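Local coordinates for protein glycerol dehydratase (Clostridium butyricum, PDB 1R9D) that probably dehydrates glycerol without coenzyme B12, as a lyase of the glycyl-radical family related to pyruvate formate-lyase, at residues V27-A32 against E113-K118; I33-S38 against F86-N91; Q41-P46 against F123-G128; N91-D96 against Y157-V162. All blocks are in the same frame, centred on the assembly; numbering follows the deposited sequence.

Interaction 1. Residues V27-A32 against E113-K118; sequences VESERA and EESKEK
S29 and S115 bring the two backbones together, their CA atoms 5.7 Å apart where the turn leading into helix 30-40 meets the first turns of helix 113-125. Both CB atoms point at the opposite segment, and the hydroxyls approach at the ends of these short side chains: S29 OG lies 3.4 Å from S115 OG, a weak hydrogen bond in which either serine may donate. In S29 the hydroxyl sits between the backbone N and the carbonyl carbon (chi1 57°), which carries it out toward the helix. A second link runs through water. Water 1 donates to V27 O at 2.8 Å and also lies 2.8 Å from S115 OG. The stronger protein partner of S115 is S112, whose hydroxyl is hydrogen-bonded to S115 OG, while L119 packs against S29 one helical turn further on. The buried hydroxyl of S115 thus gathers a water, the serine just ahead of its helix and a more distant serine, so its polarity is met by several partners, of which S29 is the weak one.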
loop_
_atom_site.group_PDB
_atom_site.type_symbol
_atom_site.label_atom_id
_atom_site.label_comp_id
_atom_site.label_asym_id
_atom_site.label_seq_id
_atom_site.Cartn_x
_atom_site.Cartn_y
_atom_site.Cartn_z
ATOM N N VAL A 27 -17.570 28.661 4.588
ATOM C CA VAL A 27 -16.507 27.670 4.570
ATOM C C VAL A 27 -15.502 28.069 5.643
ATOM O O VAL A 27 -14.957 29.176 5.611
ATOM C CB VAL A 27 -15.791 27.651 3.210
ATOM C CG1 VAL A 27 -14.636 26.655 3.240
ATOM C CG2 VAL A 27 -16.779 27.295 2.112
ATOM N N GLU A 28 -15.279 27.178 6.602
ATOM C CA GLU A 28 -14.337 27.444 7.679
ATOM C C GLU A 28 -13.040 26.689 7.418
ATOM O O GLU A 28 -13.034 25.682 6.703
ATOM C CB GLU A 28 -14.977 27.074 9.024
ATOM C CG GLU A 28 -16.032 28.113 9.439
ATOM C CD GLU A 28 -16.827 27.753 10.682
ATOM O OE1 GLU A 28 -16.381 26.891 11.468
ATOM O OE2 GLU A 28 -17.907 28.359 10.880
ATOM N N SER A 29 -11.937 27.180 7.979
ATOM C CA SER A 29 -10.638 26.560 7.736
ATOM C C SER A 29 -9.975 25.795 8.881
ATOM O O SER A 29 -8.945 25.156 8.671
ATOM C CB SER A 29 -9.662 27.621 7.214
ATOM O OG SER A 29 -9.549 28.698 8.130
ATOM N N GLU A 30 -10.550 25.846 10.077
ATOM C CA GLU A 30 -9.965 25.153 11.222
ATOM C C GLU A 30 -9.563 23.700 10.939
ATOM O O GLU A 30 -8.403 23.320 11.132
ATOM C CB GLU A 30 -10.924 25.179 12.414
ATOM C CG GLU A 30 -10.911 26.465 13.247
ATOM C CD GLU A 30 -11.511 27.661 12.532
ATOM O OE1 GLU A 30 -12.444 27.468 11.721
ATOM O OE2 GLU A 30 -11.062 28.801 12.798
ATOM N N ARG A 31 -10.506 22.883 10.483
ATOM C CA ARG A 31 -10.175 21.486 10.216
ATOM C C ARG A 31 -9.036 21.325 9.215
ATOM O O ARG A 31 -8.122 20.528 9.431
ATOM C CB ARG A 31 -11.398 20.708 9.709
ATOM C CG ARG A 31 -11.101 19.210 9.540
ATOM C CD ARG A 31 -12.229 18.455 8.845
ATOM N NE ARG A 31 -11.926 17.026 8.716
ATOM C CZ ARG A 31 -11.084 16.503 7.829
ATOM N NH1 ARG A 31 -10.441 17.280 6.966
ATOM N NH2 ARG A 31 -10.884 15.189 7.803
ATOM N N ALA A 32 -9.082 22.082 8.124
ATOM C CA ALA A 32 -8.055 21.996 7.093
ATOM C C ALA A 32 -6.666 22.274 7.652
ATOM O O ALA A 32 -5.696 21.592 7.314
ATOM C CB ALA A 32 -8.362 22.970 5.964
ATOM N N GLU A 113 -11.554 36.547 4.470
ATOM C CA GLU A 113 -10.259 36.802 3.857
ATOM C C GLU A 113 -9.175 36.072 4.635
ATOM O O GLU A 113 -8.169 35.651 4.067
ATOM C CB GLU A 113 -9.967 38.306 3.831
ATOM C CG GLU A 113 -10.861 39.078 2.876
ATOM C CD GLU A 113 -10.763 38.561 1.453
ATOM O OE1 GLU A 113 -9.655 38.610 0.875
ATOM O OE2 GLU A 113 -11.792 38.100 0.912
ATOM N N GLU A 114 -9.388 35.926 5.939
ATOM C CA GLU A 114 -8.438 35.225 6.795
ATOM C C GLU A 114 -8.363 33.757 6.380
ATOM O O GLU A 114 -7.282 33.178 6.302
ATOM C CB GLU A 114 -8.871 35.319 8.259
ATOM C CG GLU A 114 -10.378 35.266 8.447
ATOM C CD GLU A 114 -10.803 34.629 9.758
ATOM O OE1 GLU A 114 -10.208 34.964 10.809
ATOM O OE2 GLU A 114 -11.744 33.799 9.737
ATOM N N SER A 115 -9.522 33.163 6.114
ATOM C CA SER A 115 -9.577 31.763 5.708
ATOM C C SER A 115 -8.868 31.538 4.378
ATOM O O SER A 115 -8.145 30.556 4.215
ATOM C CB SER A 115 -11.030 31.296 5.614
ATOM O OG SER A 115 -11.600 31.185 6.906
ATOM N N LYS A 116 -9.077 32.443 3.426
ATOM C CA LYS A 116 -8.431 32.325 2.122
ATOM C C LYS A 116 -6.919 32.318 2.306
ATOM O O LYS A 116 -6.199 31.533 1.681
ATOM C CB LYS A 116 -8.808 33.501 1.221
ATOM C CG LYS A 116 -10.270 33.562 0.801
ATOM C CD LYS A 116 -10.484 34.753 -0.130
ATOM C CE LYS A 116 -11.934 34.908 -0.549
ATOM N NZ LYS A 116 -12.126 36.115 -1.411
ATOM N N GLU A 117 -6.447 33.205 3.174
ATOM C CA GLU A 117 -5.025 33.333 3.449
ATOM C C GLU A 117 -4.451 32.072 4.085
ATOM O O GLU A 117 -3.421 31.563 3.646
ATOM C CB GLU A 117 -4.786 34.535 4.368
ATOM C CG GLU A 117 -3.324 34.817 4.668
ATOM C CD GLU A 117 -2.489 34.982 3.412
ATOM O OE1 GLU A 117 -2.911 35.735 2.506
ATOM O OE2 GLU A 117 -1.404 34.363 3.334
ATOM N N LYS A 118 -5.121 31.569 5.118
ATOM C CA LYS A 118 -4.653 30.376 5.811
ATOM C C LYS A 118 -4.701 29.114 4.960
ATOM O O LYS A 118 -3.926 28.183 5.187
ATOM C CB LYS A 118 -5.449 30.163 7.100
ATOM C CG LYS A 118 -5.157 31.211 8.168
ATOM C CD LYS A 118 -5.879 30.911 9.469
ATOM C CE LYS A 118 -5.514 31.936 10.536
ATOM N NZ LYS A 118 -6.165 31.650 11.846
HETATM O O HOH W 1 -14.343 31.675 6.693
#

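Interaction 2. Residues I33-S38 against F86-N91; sequences ILITES and FPEFSN
I35 reaches from helix 30-40 with both of its branches, one to P87 and the other to E88. Its CG1 stands anti to the backbone N (chi1 -168°) and carries CD1 on in an extended chain, which leaves CG2 between the backbone N and the carbonyl carbon, on the side of P87. The CG2 methyl meets P87 CG at 3.9 Å, an apolar touch in which the two side chains run alongside each other, oppositely directed. CD1 meets the carboxylate of E88, closest at OE1, 3.3 Å away, the two side chains crossing at about a right angle. The E88 chain bends at chi2 (-100°), which brings its end nearer the isoleucine, and its CG lies 3.6 Å above the centre of the F89 ring. The charge of the carboxylate is answered by R31 and R51, both salt-bridged to OE1, so the methyl lies beside an ion-paired group. Within the loop, N91 ND2 donates to P87 O at 3.1 Å, in the carbonyl plane and on a lone pair, with an N-H...O angle of 156°. The neighbouring helix 113-125 adds V122 against P87. This is helix-to-loop packing inside the pyruvate formate-lyase-like region, where one isoleucine of helix 30-40 packs on a proline and on a buried, ion-paired glutamate of the loop ahead of helix 92-97.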
loop_
_atom_site.group_PDB
_atom_site.type_symbol
_atom_site.label_atom_id
_atom_site.label_comp_id
_atom_site.label_asym_id
_atom_site.label_seq_id
_atom_site.Cartn_x
_atom_site.Cartn_y
_atom_site.Cartn_z
ATOM N N ILE A 33 -6.573 23.289 8.502
ATOM C CA ILE A 33 -5.295 23.649 9.102
ATOM C C ILE A 33 -4.789 22.537 10.025
ATOM O O ILE A 33 -3.610 22.183 9.991
ATOM C CB ILE A 33 -5.414 24.980 9.898
ATOM C CG1 ILE A 33 -5.322 26.177 8.945
ATOM C CG2 ILE A 33 -4.290 25.094 10.921
ATOM C CD1 ILE A 33 -6.327 26.178 7.821
ATOM N N LEU A 34 -5.688 21.981 10.829
ATOM C CA LEU A 34 -5.331 20.928 11.770
ATOM C C LEU A 34 -4.884 19.608 11.141
ATOM O O LEU A 34 -3.905 19.010 11.589
ATOM C CB LEU A 34 -6.492 20.678 12.731
ATOM C CG LEU A 34 -6.794 21.819 13.707
ATOM C CD1 LEU A 34 -8.022 21.484 14.525
ATOM C CD2 LEU A 34 -5.593 22.044 14.626
ATOM N N ILE A 35 -5.584 19.140 10.111
ATOM C CA ILE A 35 -5.185 17.883 9.485
ATOM C C ILE A 35 -3.848 18.064 8.766
ATOM O O ILE A 35 -3.036 17.139 8.711
ATOM C CB ILE A 35 -6.268 17.361 8.491
ATOM C CG1 ILE A 35 -5.943 15.916 8.094
ATOM C CG2 ILE A 35 -6.333 18.251 7.256
ATOM C CD1 ILE A 35 -7.055 15.212 7.336
ATOM N N THR A 36 -3.612 19.261 8.234
ATOM C CA THR A 36 -2.364 19.563 7.535
ATOM C C THR A 36 -1.206 19.524 8.533
ATOM O O THR A 36 -0.138 18.982 8.250
ATOM C CB THR A 36 -2.421 20.964 6.874
ATOM O OG1 THR A 36 -3.457 20.984 5.879
ATOM C CG2 THR A 36 -1.093 21.312 6.217
ATOM N N GLU A 37 -1.436 20.100 9.708
ATOM C CA GLU A 37 -0.428 20.128 10.759
ATOM C C GLU A 37 -0.094 18.710 11.225
ATOM O O GLU A 37 1.072 18.373 11.426
ATOM C CB GLU A 37 -0.934 20.972 11.934
ATOM C CG GLU A 37 -0.170 20.784 13.234
ATOM C CD GLU A 37 -0.553 21.809 14.290
ATOM O OE1 GLU A 37 -1.767 22.047 14.488
ATOM O OE2 GLU A 37 0.364 22.373 14.928
ATOM N N SER A 38 -1.121 17.880 11.388
ATOM C CA SER A 38 -0.915 16.506 11.832
ATOM C C SER A 38 -0.137 15.688 10.806
ATOM O O SER A 38 0.843 15.031 11.151
ATOM C CB SER A 38 -2.257 15.829 12.125
ATOM O OG SER A 38 -2.063 14.508 12.608
ATOM N N PHE A 86 -11.985 19.437 3.549
ATOM C CA PHE A 86 -11.356 18.117 3.586
ATOM C C PHE A 86 -10.354 18.000 2.436
ATOM O O PHE A 86 -10.601 17.323 1.434
ATOM C CB PHE A 86 -12.442 17.030 3.486
ATOM C CG PHE A 86 -13.382 17.011 4.662
ATOM C CD1 PHE A 86 -14.259 18.072 4.892
ATOM C CD2 PHE A 86 -13.349 15.965 5.577
ATOM C CE1 PHE A 86 -15.080 18.090 6.015
ATOM C CE2 PHE A 86 -14.164 15.973 6.705
ATOM C CZ PHE A 86 -15.033 17.041 6.927
ATOM N N PRO A 87 -9.187 18.648 2.584
ATOM C CA PRO A 87 -8.114 18.666 1.590
ATOM C C PRO A 87 -7.483 17.327 1.240
ATOM O O PRO A 87 -6.809 17.220 0.222
ATOM C CB PRO A 87 -7.104 19.635 2.199
ATOM C CG PRO A 87 -7.239 19.351 3.657
ATOM C CD PRO A 87 -8.745 19.298 3.833
ATOM N N GLU A 88 -7.703 16.315 2.077
ATOM C CA GLU A 88 -7.132 14.992 1.836
ATOM C C GLU A 88 -7.727 14.299 0.616
ATOM O O GLU A 88 -7.115 13.384 0.063
ATOM C CB GLU A 88 -7.314 14.088 3.063
ATOM C CG GLU A 88 -8.764 13.802 3.447
ATOM C CD GLU A 88 -9.261 14.652 4.605
ATOM O OE1 GLU A 88 -9.674 14.070 5.630
ATOM O OE2 GLU A 88 -9.249 15.898 4.492
ATOM N N PHE A 89 -8.916 14.727 0.197
ATOM C CA PHE A 89 -9.569 14.124 -0.964
ATOM C C PHE A 89 -9.288 14.927 -2.232
ATOM O O PHE A 89 -8.918 14.363 -3.258
ATOM C CB PHE A 89 -11.070 14.002 -0.701
ATOM C CG PHE A 89 -11.396 13.217 0.541
ATOM C CD1 PHE A 89 -12.100 13.802 1.588
ATOM C CD2 PHE A 89 -10.972 11.895 0.673
ATOM C CE1 PHE A 89 -12.377 13.084 2.756
ATOM C CE2 PHE A 89 -11.242 11.169 1.833
ATOM C CZ PHE A 89 -11.945 11.761 2.879
ATOM N N SER A 90 -9.469 16.243 -2.154
ATOM C CA SER A 90 -9.192 17.150 -3.272
ATOM C C SER A 90 -9.239 18.556 -2.690
ATOM O O SER A 90 -9.826 18.769 -1.634
ATOM C CB SER A 90 -10.239 17.021 -4.387
ATOM O OG SER A 90 -11.474 17.594 -4.001
ATOM N N ASN A 91 -8.620 19.516 -3.365
ATOM C CA ASN A 91 -8.634 20.882 -2.852
ATOM C C ASN A 91 -8.324 21.930 -3.907
ATOM O O ASN A 91 -8.599 23.114 -3.706
ATOM C CB ASN A 91 -7.645 21.013 -1.695
ATOM C CG ASN A 91 -6.236 20.664 -2.102
ATOM O OD1 ASN A 91 -5.570 21.429 -2.806
ATOM N ND2 ASN A 91 -5.774 19.489 -1.682
#

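Interaction 3. Residues Q41-P46 against F123-G128; sequences QTEGQP and FEYWNG
Y125 and E43 meet through a single strong bond: Y125 OH donates to E43 OE2 at 2.7 Å, although the nearest CA atoms, those of the same two residues, are 12.0 Å apart. The side chains come from opposite directions and bridge that gap between them. Y125 CG is anti to the backbone N (chi1 175°), which directs the ring toward the turn holding E43. E43 bends at chi2, turning its carboxylate to the phenol. The acceptor lies at the ring edge, near its plane, and E43 OE2 touches Y125 CE1 at 3.4 Å as well. Carboxylate and ring planes are 57° apart, and the hydroxyl comes from above the carboxylate, 45° out of its plane.

Packing is closer along the flank of the ring. There Y125 CD2 lies 3.6 Å above one face of W126, offset toward its rim, while T36, F39 and K40 of helix 30-40, R50 of helix 47-61 and K129, a cation-pi partner, also meet the tyrosine. The E43 end, in a type I turn from T42 to Q45, is looser: it has the one bond to Y125 and, through its other oxygen, a long, weak ion pair with R50. N127 of the second subunit packs against E43, and R516 of that subunit binds E43 O. The distant charge of R50 is consistent with an ionised E43 accepting the hydrogen bond of the phenol.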
loop_
_atom_site.group_PDB
_atom_site.type_symbol
_atom_site.label_atom_id
_atom_site.label_comp_id
_atom_site.label_asym_id
_atom_site.label_seq_id
_atom_site.Cartn_x
_atom_site.Cartn_y
_atom_site.Cartn_z
ATOM N N GLN A 41 3.542 15.912 10.620
ATOM C CA GLN A 41 4.252 15.259 11.717
ATOM C C GLN A 41 4.188 13.733 11.709
ATOM O O GLN A 41 4.782 13.086 12.576
ATOM C CB GLN A 41 3.708 15.760 13.057
ATOM C CG GLN A 41 3.947 17.234 13.307
ATOM C CD GLN A 41 5.417 17.579 13.264
ATOM O OE1 GLN A 41 6.218 17.019 14.016
ATOM N NE2 GLN A 41 5.786 18.501 12.382
ATOM N N THR A 42 3.482 13.155 10.739
ATOM C CA THR A 42 3.346 11.703 10.685
ATOM C C THR A 42 3.770 11.075 9.356
ATOM O O THR A 42 3.303 9.992 9.007
ATOM C CB THR A 42 1.885 11.290 10.972
ATOM O OG1 THR A 42 1.026 11.859 9.976
ATOM C CG2 THR A 42 1.442 11.790 12.343
ATOM N N GLU A 43 4.666 11.739 8.633
ATOM C CA GLU A 43 5.133 11.249 7.334
ATOM C C GLU A 43 5.675 9.819 7.326
ATOM O O GLU A 43 5.506 9.101 6.341
ATOM C CB GLU A 43 6.215 12.180 6.775
ATOM C CG GLU A 43 5.765 13.622 6.563
ATOM C CD GLU A 43 4.948 13.824 5.294
ATOM O OE1 GLU A 43 4.691 12.836 4.570
ATOM O OE2 GLU A 43 4.568 14.983 5.022
ATOM N N GLY A 44 6.329 9.409 8.410
ATOM C CA GLY A 44 6.895 8.070 8.463
ATOM C C GLY A 44 5.968 7.000 8.998
ATOM O O GLY A 44 6.397 5.884 9.288
ATOM N N GLN A 45 4.687 7.332 9.098
ATOM C CA GLN A 45 3.679 6.421 9.626
ATOM C C GLN A 45 2.808 5.818 8.517
ATOM O O GLN A 45 2.602 6.443 7.476
ATOM C CB GLN A 45 2.781 7.200 10.587
ATOM C CG GLN A 45 2.208 6.388 11.711
ATOM C CD GLN A 45 3.254 6.023 12.737
ATOM O OE1 GLN A 45 3.334 4.882 13.168
ATOM N NE2 GLN A 45 4.060 6.999 13.139
ATOM N N PRO A 46 2.299 4.588 8.724
ATOM C CA PRO A 46 1.439 3.928 7.731
ATOM C C PRO A 46 0.166 4.776 7.614
ATOM O O PRO A 46 -0.235 5.430 8.581
ATOM C CB PRO A 46 1.147 2.570 8.370
ATOM C CG PRO A 46 2.341 2.322 9.217
ATOM C CD PRO A 46 2.620 3.672 9.831
ATOM N N PHE A 123 -3.187 24.220 0.451
ATOM C CA PHE A 123 -3.087 23.880 -0.965
ATOM C C PHE A 123 -1.659 23.465 -1.306
ATOM O O PHE A 123 -1.441 22.542 -2.090
ATOM C CB PHE A 123 -3.475 25.081 -1.837
ATOM C CG PHE A 123 -4.888 25.558 -1.632
ATOM C CD1 PHE A 123 -5.172 26.919 -1.592
ATOM C CD2 PHE A 123 -5.935 24.652 -1.491
ATOM C CE1 PHE A 123 -6.477 27.375 -1.414
ATOM C CE2 PHE A 123 -7.246 25.096 -1.314
ATOM C CZ PHE A 123 -7.518 26.461 -1.274
ATOM N N GLU A 124 -0.688 24.155 -0.714
ATOM C CA GLU A 124 0.715 23.853 -0.972
ATOM C C GLU A 124 1.130 22.478 -0.453
ATOM O O GLU A 124 1.775 21.712 -1.165
ATOM C CB GLU A 124 1.611 24.925 -0.347
ATOM C CG GLU A 124 3.082 24.779 -0.695
ATOM C CD GLU A 124 3.946 25.828 -0.015
ATOM O OE1 GLU A 124 3.637 27.034 -0.149
ATOM O OE2 GLU A 124 4.935 25.446 0.649
ATOM N N TYR A 125 0.761 22.158 0.781
ATOM C CA TYR A 125 1.143 20.865 1.339
ATOM C C TYR A 125 0.518 19.670 0.630
ATOM O O TYR A 125 1.216 18.723 0.271
ATOM C CB TYR A 125 0.778 20.760 2.820
ATOM C CG TYR A 125 1.072 19.373 3.369
ATOM C CD1 TYR A 125 2.382 18.974 3.638
ATOM C CD2 TYR A 125 0.052 18.434 3.531
ATOM C CE1 TYR A 125 2.670 17.676 4.053
ATOM C CE2 TYR A 125 0.330 17.128 3.944
ATOM C CZ TYR A 125 1.643 16.758 4.201
ATOM O OH TYR A 125 1.929 15.469 4.590
ATOM N N TRP A 126 -0.797 19.712 0.436
ATOM C CA TRP A 126 -1.502 18.589 -0.176
ATOM C C TRP A 126 -1.331 18.362 -1.665
ATOM O O TRP A 126 -1.919 17.438 -2.225
ATOM C CB TRP A 126 -2.989 18.669 0.157
ATOM C CG TRP A 126 -3.263 18.503 1.612
ATOM C CD1 TRP A 126 -3.376 19.492 2.546
ATOM C CD2 TRP A 126 -3.423 17.265 2.317
ATOM N NE1 TRP A 126 -3.598 18.949 3.786
ATOM C CE2 TRP A 126 -3.630 17.583 3.674
ATOM C CE3 TRP A 126 -3.409 15.916 1.929
ATOM C CZ2 TRP A 126 -3.824 16.601 4.657
ATOM C CZ3 TRP A 126 -3.602 14.937 2.904
ATOM C CH2 TRP A 126 -3.808 15.286 4.251
ATOM N N ASN A 127 -0.520 19.185 -2.315
ATOM C CA ASN A 127 -0.303 19.017 -3.741
ATOM C C ASN A 127 0.261 17.629 -4.057
ATOM O O ASN A 127 1.357 17.274 -3.615
ATOM C CB ASN A 127 0.647 20.096 -4.264
ATOM C CG ASN A 127 0.914 19.959 -5.743
ATOM O OD1 ASN A 127 -0.011 19.836 -6.543
ATOM N ND2 ASN A 127 2.188 19.981 -6.120
ATOM N N GLY A 128 -0.505 16.853 -4.822
ATOM C CA GLY A 128 -0.091 15.516 -5.207
ATOM C C GLY A 128 -0.291 14.445 -4.148
ATOM O O GLY A 128 0.014 13.279 -4.386
#

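Interaction 4. Residues N91-D96 against Y157-V162; sequences NKWLQD and YYYNGV
W93 approaches Y159 with one corner of its indole and turns its nitrogen to a water between the segments. From CB, directed toward the opposite segment, the chain passes to CG, placed between the backbone N and the carbonyl carbon (chi1 65°), which helps to direct CD1 toward Y159. CD1 makes the direct touch, 4.1 Å from Y159 CD2. The next atom, NE1, donates to water 2 at 3.0 Å, the water lying at the indole edge and in its plane. Water 2 can donate to N160 OD1 at 2.9 Å, though it has more acceptors nearby than protons. Further out, the six-membered ring makes no contact with 157-162; L94 CB lies over one face of the indole, 3.9 Å above its centre, and D326 of a loop also touches W93. The five-membered ring and the phenol have centroids 5.9 Å apart and planes at 81°, in an oblique meeting of the two aromatics. Y159 is backed in turn by Y158, whose CD2 sits 3.7 Å above its ring centre, and N160 OD1 also accepts from N279. The arrangement is packing between helix 92-97 and the C-terminal end of helix 155-159 in the pyruvate formate-lyase-like region, partly exposed, with the Y159 side chain about 12 Å from the bound glycerol.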
loop_
_atom_site.group_PDB
_atom_site.type_symbol
_atom_site.label_atom_id
_atom_site.label_comp_id
_atom_site.label_asym_id
_atom_site.label_seq_id
_atom_site.Cartn_x
_atom_site.Cartn_y
_atom_site.Cartn_z
ATOM N N ASN A 91 -8.620 19.516 -3.365
ATOM C CA ASN A 91 -8.634 20.882 -2.852
ATOM C C ASN A 91 -8.324 21.930 -3.907
ATOM O O ASN A 91 -8.599 23.114 -3.706
ATOM C CB ASN A 91 -7.645 21.013 -1.695
ATOM C CG ASN A 91 -6.236 20.664 -2.102
ATOM O OD1 ASN A 91 -5.570 21.429 -2.806
ATOM N ND2 ASN A 91 -5.774 19.489 -1.682
ATOM N N LYS A 92 -7.754 21.505 -5.028
ATOM C CA LYS A 92 -7.424 22.443 -6.091
ATOM C C LYS A 92 -8.671 23.134 -6.642
ATOM O O LYS A 92 -8.595 24.265 -7.121
ATOM C CB LYS A 92 -6.665 21.730 -7.213
ATOM C CG LYS A 92 -5.251 21.304 -6.811
ATOM C CD LYS A 92 -4.504 20.652 -7.964
ATOM C CE LYS A 92 -3.161 20.079 -7.507
ATOM N NZ LYS A 92 -2.273 21.121 -6.908
ATOM N N TRP A 93 -9.819 22.466 -6.570
ATOM C CA TRP A 93 -11.051 23.075 -7.058
ATOM C C TRP A 93 -11.415 24.263 -6.167
ATOM O O TRP A 93 -11.904 25.290 -6.646
ATOM C CB TRP A 93 -12.205 22.059 -7.058
ATOM C CG TRP A 93 -12.608 21.579 -5.691
ATOM C CD1 TRP A 93 -12.172 20.453 -5.052
ATOM C CD2 TRP A 93 -13.517 22.222 -4.792
ATOM N NE1 TRP A 93 -12.755 20.354 -3.811
ATOM C CE2 TRP A 93 -13.585 21.429 -3.626
ATOM C CE3 TRP A 93 -14.283 23.396 -4.858
ATOM C CZ2 TRP A 93 -14.389 21.769 -2.533
ATOM C CZ3 TRP A 93 -15.086 23.735 -3.768
ATOM C CH2 TRP A 93 -15.130 22.922 -2.622
ATOM N N LEU A 94 -11.167 24.114 -4.867
ATOM C CA LEU A 94 -11.469 25.159 -3.897
ATOM C C LEU A 94 -10.544 26.339 -4.154
ATOM O O LEU A 94 -10.973 27.493 -4.157
ATOM C CB LEU A 94 -11.251 24.645 -2.472
ATOM C CG LEU A 94 -12.191 25.128 -1.361
ATOM C CD1 LEU A 94 -11.509 24.934 -0.022
ATOM C CD2 LEU A 94 -12.561 26.583 -1.552
ATOM N N GLN A 95 -9.268 26.036 -4.367
ATOM C CA GLN A 95 -8.271 27.063 -4.637
ATOM C C GLN A 95 -8.698 27.916 -5.829
ATOM O O GLN A 95 -8.506 29.133 -5.836
ATOM C CB GLN A 95 -6.919 26.407 -4.917
ATOM C CG GLN A 95 -5.806 27.376 -5.274
ATOM C CD GLN A 95 -4.453 26.701 -5.325
ATOM O OE1 GLN A 95 -4.264 25.710 -6.034
ATOM N NE2 GLN A 95 -3.500 27.234 -4.573
ATOM N N ASP A 96 -9.287 27.272 -6.832
ATOM C CA ASP A 96 -9.747 27.971 -8.029
ATOM C C ASP A 96 -11.001 28.821 -7.820
ATOM O O ASP A 96 -11.131 29.889 -8.417
ATOM C CB ASP A 96 -10.021 26.972 -9.159
ATOM C CG ASP A 96 -8.751 26.413 -9.767
ATOM O OD1 ASP A 96 -7.864 27.215 -10.137
ATOM O OD2 ASP A 96 -8.641 25.172 -9.888
ATOM N N TYR A 157 -17.008 10.431 -5.337
ATOM C CA TYR A 157 -15.962 9.888 -4.463
ATOM C C TYR A 157 -14.557 10.315 -4.894
ATOM O O TYR A 157 -13.557 9.992 -4.236
ATOM C CB TYR A 157 -16.064 8.357 -4.429
ATOM C CG TYR A 157 -17.397 7.825 -3.926
ATOM C CD1 TYR A 157 -17.810 6.531 -4.242
ATOM C CD2 TYR A 157 -18.245 8.611 -3.140
ATOM C CE1 TYR A 157 -19.027 6.031 -3.795
ATOM C CE2 TYR A 157 -19.474 8.115 -2.685
ATOM C CZ TYR A 157 -19.855 6.821 -3.020
ATOM O OH TYR A 157 -21.059 6.305 -2.589
ATOM N N TYR A 158 -14.494 11.046 -5.999
ATOM C CA TYR A 158 -13.237 11.541 -6.536
ATOM C C TYR A 158 -12.828 12.822 -5.810
ATOM O O TYR A 158 -11.697 12.949 -5.348
ATOM C CB TYR A 158 -13.387 11.830 -8.033
ATOM C CG TYR A 158 -12.127 12.335 -8.706
ATOM C CD1 TYR A 158 -11.126 11.454 -9.115
ATOM C CD2 TYR A 158 -11.934 13.701 -8.925
ATOM C CE1 TYR A 158 -9.960 11.923 -9.729
ATOM C CE2 TYR A 158 -10.772 14.178 -9.537
ATOM C CZ TYR A 158 -9.791 13.282 -9.934
ATOM O OH TYR A 158 -8.633 13.741 -10.527
ATOM N N TYR A 159 -13.762 13.763 -5.704
ATOM C CA TYR A 159 -13.484 15.045 -5.058
ATOM C C TYR A 159 -13.631 15.063 -3.549
ATOM O O TYR A 159 -12.998 15.878 -2.870
ATOM C CB TYR A 159 -14.385 16.139 -5.637
ATOM C CG TYR A 159 -14.093 16.482 -7.075
ATOM C CD1 TYR A 159 -14.990 16.146 -8.088
ATOM C CD2 TYR A 159 -12.914 17.141 -7.428
ATOM C CE1 TYR A 159 -14.723 16.455 -9.413
ATOM C CE2 TYR A 159 -12.637 17.455 -8.747
ATOM C CZ TYR A 159 -13.544 17.112 -9.736
ATOM O OH TYR A 159 -13.281 17.433 -11.048
ATOM N N ASN A 160 -14.466 14.179 -3.017
ATOM C CA ASN A 160 -14.689 14.147 -1.580
ATOM C C ASN A 160 -14.775 12.743 -0.999
ATOM O O ASN A 160 -14.518 11.754 -1.693
ATOM C CB ASN A 160 -15.953 14.947 -1.255
ATOM C CG ASN A 160 -15.799 16.426 -1.572
ATOM O OD1 ASN A 160 -15.172 17.172 -0.814
ATOM N ND2 ASN A 160 -16.349 16.852 -2.707
ATOM N N GLY A 161 -15.137 12.667 0.277
ATOM C CA GLY A 161 -15.234 11.389 0.959
ATOM C C GLY A 161 -16.307 10.469 0.413
ATOM O O GLY A 161 -17.138 10.878 -0.401
ATOM N N VAL A 162 -16.292 9.221 0.872
ATOM C CA VAL A 162 -17.261 8.223 0.429
ATOM C C VAL A 162 -18.585 8.306 1.192
ATOM O O VAL A 162 -19.611 8.704 0.634
ATOM C CB VAL A 162 -16.676 6.798 0.574
ATOM C CG1 VAL A 162 -17.720 5.746 0.163
ATOM C CG2 VAL A 162 -15.419 6.675 -0.275
HETATM O O HOH W 2 -12.824 18.746 -1.299
#

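Overall arrangement
From the N terminus, segments 27-32, 33-38 and 41-46 run from the loop before helix 30-40, along it and into the turn after it, each paired with a segment further along the chain. Interaction 2 closes first, when 86-91 returns to the helix, and it lies within the longer loop that interaction 1 closes at 113-118. Interaction 3 closes at 123-128, its segments alternating with those of interactions 1 and 2. Interaction 4 opens at N91, which it shares with interaction 2, and closes last at 157-162, crossing interactions 1 and 3. T36 to W126, S90 to Y159 and K92 to N127 join neighbouring contacts, tying helix 30-40, the 86-91 loop, helix 92-97, the end of helix 113-125 and helix 155-159 together.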